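Local coordinates for protein threonine phosphate decarboxylase-like enzyme (Sulfurospirillum multivorans, PDB 6OUX) that catalyses the pyridoxal phosphate-dependent decarboxylation of L-serine O-phosphate to ethanolamine O-phosphate, a precursor in norcobamide biosynthesis, at residues S82-R85 / S86-V90; G279-C282 / L283-V287. One frame throughout, in Å; residues are numbered along the deposited sequence.

How the contacts relate
Contact 1 takes in the start of helix 84-95 and the two residues before it, contact 2 the last turns of helix 277-286 and the residue after it; the two are far apart in sequence but their centres are about 11 Å apart. Their polar junction is at Ser82, whose OG lies 2.6 Å from Glu280 OE2, a probable hydrogen bond that ties the residues leading into the first helix to the i to i+4 salt bridge of the second. Farther along, Val90 of helix 84-95 packs on Val287, CG1 to CG2 3.3 Å, and Ser86 packs against Arg284. Both contacts belong to the aminotransferase class I and II family region and lie away from the substrate-binding residues Asn181, Arg355 and Arg369.

Contact 1: residues S82-R85 / S86-V90; sequences SQQR and SLQKV
Arg85 reaches Gln88, one turn on, through a single side-chain bond: NH1 donates to Gln88 OE1 at 2.9 Å, with an N-H...O angle of 151°. The donor lies in the plane of the Gln88 amide, on a lone pair of OE1, whereas the oxygen sits at the guanidinium edge, tilted somewhat from its plane. The two chains run side by side, and a bend at chi2 (-63°) turns the Arg85 chain so that CD also passes 3.4 Å from Gln88 OE1. The other ends of both groups are anchored outside: Arg85 NH2 forms a salt bridge with Asp264, and Gln88 NE2 donates to the carbonyl of Ile102. A leucine in place of Gln88 would probably leave Arg85 NH1 without this acceptor and the Ile102 carbonyl without its side-chain donor, freeing the guanidinium to turn about its Asp264 anchor. Alongside, Lys89 lays its aliphatic chain over the Arg85 carbonyl, CD 3.4 Å from Arg85 O. Nearer the start of the helix, Ser82 CB packs 3.5 Å from Ser86 OG. The backbone beneath sets these positions: Gln88 N bonds Gln84 O at 2.8 Å, while Gln83 O accepts from both Ser86 N (3.0 Å) and Leu87 N (3.2 Å). With Gln83 at the N-cap, the whole is the N-terminal start of helix 84-95, an alpha-helical opening with an i to i+3 side-chain bond.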
loop_
_atom_site.group_PDB
_atom_site.type_symbol
_atom_site.label_atom_id
_atom_site.label_comp_id
_atom_site.label_asym_id
_atom_site.label_seq_id
_atom_site.Cartn_x
_atom_site.Cartn_y
_atom_site.Cartn_z
ATOM N N SER A 82 2.186 12.615 4.298
ATOM C CA SER A 82 3.532 12.691 4.885
ATOM C C SER A 82 4.358 11.509 4.520
ATOM O O SER A 82 3.827 10.419 4.272
ATOM C CB SER A 82 3.410 12.791 6.395
ATOM O OG SER A 82 2.561 13.879 6.761
ATOM N N GLN A 83 5.671 11.741 4.482
ATOM C CA GLN A 83 6.653 10.769 4.091
ATOM C C GLN A 83 7.129 9.981 5.315
ATOM O O GLN A 83 6.814 10.344 6.457
ATOM C CB GLN A 83 7.857 11.437 3.403
ATOM C CG GLN A 83 7.560 12.475 2.310
ATOM C CD GLN A 83 6.440 12.079 1.353
ATOM O OE1 GLN A 83 5.401 12.740 1.292
ATOM N NE2 GLN A 83 6.652 11.006 0.593
ATOM N N GLN A 84 7.851 8.898 5.044
ATOM C CA GLN A 84 8.288 7.931 6.050
ATOM C C GLN A 84 8.892 8.558 7.312
ATOM O O GLN A 84 8.434 8.271 8.444
ATOM C CB GLN A 84 9.218 6.889 5.414
ATOM C CG GLN A 84 9.726 5.818 6.356
ATOM C CD GLN A 84 8.813 4.609 6.532
ATOM O OE1 GLN A 84 7.905 4.296 5.700
ATOM N NE2 GLN A 84 9.073 3.882 7.600
ATOM N N ARG A 85 9.878 9.451 7.148
ATOM C CA ARG A 85 10.517 10.109 8.321
ATOM C C ARG A 85 9.543 10.846 9.250
ATOM O O ARG A 85 9.736 10.913 10.508
ATOM C CB ARG A 85 11.652 11.077 7.879
ATOM C CG ARG A 85 12.843 10.441 7.156
ATOM C CD ARG A 85 13.590 9.446 8.050
ATOM N NE ARG A 85 14.705 8.739 7.406
ATOM C CZ ARG A 85 15.344 7.688 7.934
ATOM N NH1 ARG A 85 14.968 7.193 9.102
ATOM N NH2 ARG A 85 16.324 7.080 7.263
ATOM N N SER A 86 8.491 11.437 8.671
ATOM C CA SER A 86 7.573 12.157 9.492
ATOM C C SER A 86 6.699 11.145 10.257
ATOM O O SER A 86 6.357 11.396 11.411
ATOM C CB SER A 86 6.801 13.235 8.691
ATOM O OG SER A 86 5.470 13.360 9.118
ATOM N N LEU A 87 6.391 10.002 9.637
ATOM C CA LEU A 87 5.586 8.924 10.239
ATOM C C LEU A 87 6.343 8.203 11.372
ATOM O O LEU A 87 5.793 7.948 12.448
ATOM C CB LEU A 87 5.201 7.902 9.170
ATOM C CG LEU A 87 4.336 8.446 8.032
ATOM C CD1 LEU A 87 4.176 7.416 6.940
ATOM C CD2 LEU A 87 3.023 8.946 8.593
ATOM N N GLN A 88 7.634 8.000 11.158
ATOM C CA GLN A 88 8.534 7.537 12.206
ATOM C C GLN A 88 8.434 8.369 13.474
ATOM O O GLN A 88 8.304 7.846 14.638
ATOM C CB GLN A 88 9.964 7.540 11.659
ATOM C CG GLN A 88 10.282 6.423 10.705
ATOM C CD GLN A 88 11.753 6.423 10.388
ATOM O OE1 GLN A 88 12.379 7.450 10.490
ATOM N NE2 GLN A 88 12.305 5.299 10.023
ATOM N N LYS A 89 8.460 9.688 13.273
ATOM C CA LYS A 89 8.360 10.597 14.381
ATOM C C LYS A 89 7.020 10.532 15.091
ATOM O O LYS A 89 6.977 10.620 16.297
ATOM C CB LYS A 89 8.766 12.015 13.968
ATOM C CG LYS A 89 10.287 12.108 13.850
ATOM C CD LYS A 89 10.771 13.173 12.874
ATOM C CE LYS A 89 12.276 13.070 12.677
ATOM N NZ LYS A 89 12.616 13.107 11.233
ATOM N N VAL A 90 5.927 10.302 14.373
ATOM C CA VAL A 90 4.640 10.178 15.038
ATOM C C VAL A 90 4.660 8.955 15.945
ATOM O O VAL A 90 4.251 9.040 17.079
ATOM C CB VAL A 90 3.472 10.166 14.046
ATOM C CG1 VAL A 90 2.161 9.916 14.750
ATOM C CG2 VAL A 90 3.400 11.499 13.309
#

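Contact 2: residues G279-C282 / L283-V287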
loop_
_atom_site.group_PDB
_atom_site.type_symbol
_atom_site.label_atom_id
_atom_site.label_comp_id
_atom_site.label_asym_id
_atom_site.label_seq_id
_atom_site.Cartn_x
_atom_site.Cartn_y
_atom_site.Cartn_z
ATOM N N GLY A 279 -4.884 6.352 5.909
ATOM C CA GLY A 279 -3.888 5.634 6.672
ATOM C C GLY A 279 -3.156 6.529 7.648
ATOM O O GLY A 279 -3.008 6.173 8.847
ATOM N N GLU A 280 -2.672 7.657 7.130
ATOM C CA GLU A 280 -2.012 8.655 7.941
ATOM C C GLU A 280 -2.871 9.209 9.047
ATOM O O GLU A 280 -2.377 9.320 10.149
ATOM C CB GLU A 280 -1.504 9.813 7.107
ATOM C CG GLU A 280 -0.780 10.823 7.939
ATOM C CD GLU A 280 -0.140 11.923 7.109
ATOM O OE1 GLU A 280 -0.179 11.893 5.851
ATOM O OE2 GLU A 280 0.370 12.844 7.749
ATOM N N TYR A 281 -4.117 9.602 8.742
ATOM C CA TYR A 281 -5.061 10.067 9.742
ATOM C C TYR A 281 -5.110 9.019 10.884
ATOM O O TYR A 281 -5.036 9.351 12.066
ATOM C CB TYR A 281 -6.474 10.222 9.160
ATOM C CG TYR A 281 -7.494 10.441 10.244
ATOM C CD1 TYR A 281 -7.664 11.722 10.815
ATOM C CD2 TYR A 281 -8.214 9.387 10.792
ATOM C CE1 TYR A 281 -8.569 11.945 11.862
ATOM C CE2 TYR A 281 -9.096 9.611 11.871
ATOM C CZ TYR A 281 -9.262 10.880 12.400
ATOM O OH TYR A 281 -10.147 11.115 13.446
ATOM N N CYS A 282 -5.240 7.764 10.508
ATOM C CA CYS A 282 -5.433 6.702 11.505
ATOM C C CYS A 282 -4.181 6.512 12.329
ATOM O O CYS A 282 -4.241 6.336 13.540
ATOM C CB CYS A 282 -5.799 5.382 10.827
ATOM S SG CYS A 282 -7.508 5.287 10.254
ATOM N N LEU A 283 -3.051 6.586 11.664
ATOM C CA LEU A 283 -1.782 6.444 12.352
ATOM C C LEU A 283 -1.606 7.521 13.437
ATOM O O LEU A 283 -1.174 7.208 14.593
ATOM C CB LEU A 283 -0.615 6.515 11.380
ATOM C CG LEU A 283 0.644 5.932 11.981
ATOM C CD1 LEU A 283 0.600 4.434 11.728
ATOM C CD2 LEU A 283 1.908 6.549 11.387
ATOM N N ARG A 284 -1.944 8.760 13.067
ATOM C CA ARG A 284 -1.817 9.888 13.989
ATOM C C ARG A 284 -2.876 9.842 15.075
ATOM O O ARG A 284 -2.625 10.281 16.201
ATOM C CB ARG A 284 -1.911 11.197 13.276
ATOM C CG ARG A 284 -0.761 11.479 12.332
ATOM C CD ARG A 284 -0.982 12.834 11.638
ATOM N NE ARG A 284 0.120 13.079 10.742
ATOM C CZ ARG A 284 1.295 13.593 11.101
ATOM N NH1 ARG A 284 1.525 14.027 12.346
ATOM N NH2 ARG A 284 2.236 13.705 10.181
ATOM N N LEU A 285 -4.030 9.288 14.763
ATOM C CA LEU A 285 -5.019 9.035 15.768
ATOM C C LEU A 285 -4.507 8.060 16.820
ATOM O O LEU A 285 -4.562 8.317 18.022
ATOM C CB LEU A 285 -6.281 8.492 15.092
ATOM C CG LEU A 285 -7.461 8.299 16.022
ATOM C CD1 LEU A 285 -8.001 9.655 16.500
ATOM C CD2 LEU A 285 -8.475 7.516 15.239
ATOM N N PHE A 286 -3.969 6.946 16.343
ATOM C CA PHE A 286 -3.626 5.778 17.172
ATOM C C PHE A 286 -2.596 6.081 18.222
ATOM O O PHE A 286 -2.491 5.317 19.174
ATOM C CB PHE A 286 -3.105 4.621 16.305
ATOM C CG PHE A 286 -4.122 4.016 15.387
ATOM C CD1 PHE A 286 -5.485 4.268 15.502
ATOM C CD2 PHE A 286 -3.691 3.176 14.349
ATOM C CE1 PHE A 286 -6.384 3.686 14.602
ATOM C CE2 PHE A 286 -4.577 2.611 13.457
ATOM C CZ PHE A 286 -5.920 2.839 13.601
ATOM N N VAL A 287 -1.902 7.216 18.107
ATOM C CA VAL A 287 -0.924 7.631 19.134
ATOM C C VAL A 287 -1.316 8.834 19.978
ATOM O O VAL A 287 -0.576 9.245 20.895
ATOM C CB VAL A 287 0.503 7.731 18.510
ATOM C CG1 VAL A 287 0.838 6.423 17.793
ATOM C CG2 VAL A 287 0.646 8.895 17.543
#
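Glu280 carries its CG anti to the backbone N (chi1 -178°) and continues extended, while Arg284 holds CG beside its backbone N and anti to the carbonyl carbon (chi1 -67°) and stays extended from CG to NE; the two chains thus run side by side in the same direction. Their ends form a salt bridge in which one carboxylate oxygen takes both bonds: Arg284 NE donates to Glu280 OE2 at 3.0 Å, and NH2 donates to the same atom at 3.2 Å. The NE bond uses the anti lone pair of OE2, away from the other oxygen, and NH2 comes from that side too but out of the carboxylate plane. OE2 lies close to the guanidinium plane, at its edge, yet the two flat groups are turned 42° apart. Ser82, ahead of helix 84-95, adds a hydrogen bond to OE2, so three donors gather on one oxygen, a setting likely to favour the charged carboxylate.

This i to i+4 ion pair rides on ordinary alpha-helical bonding in helix 277-286, where Arg284 N donates to Glu280 O at 3.0 Å and Phe286 N to Cys282 O at 2.9 Å. The latter carbonyl oxygen also sits over one face of the Phe286 ring, offset toward the rim. Cys282 CB makes an off-centre CH-pi contact with that ring, 3.8 Å from Phe286 CZ, and SG forms an oblique sulfur-aromatic contact. Phe246 stacks with the same ring from outside the helix.

Tyr281 and Leu285 pack elsewhere on the helix, Tyr281 CE2 lying 4.0 Å from Leu285 CD2, an oblique approach to the ring. The phenol hydroxyl is hydrogen-bonded to Glu66 of helix 53-68; both residues pack on Tyr62 of that helix, and Tyr281 also on Ile63 and Leu67.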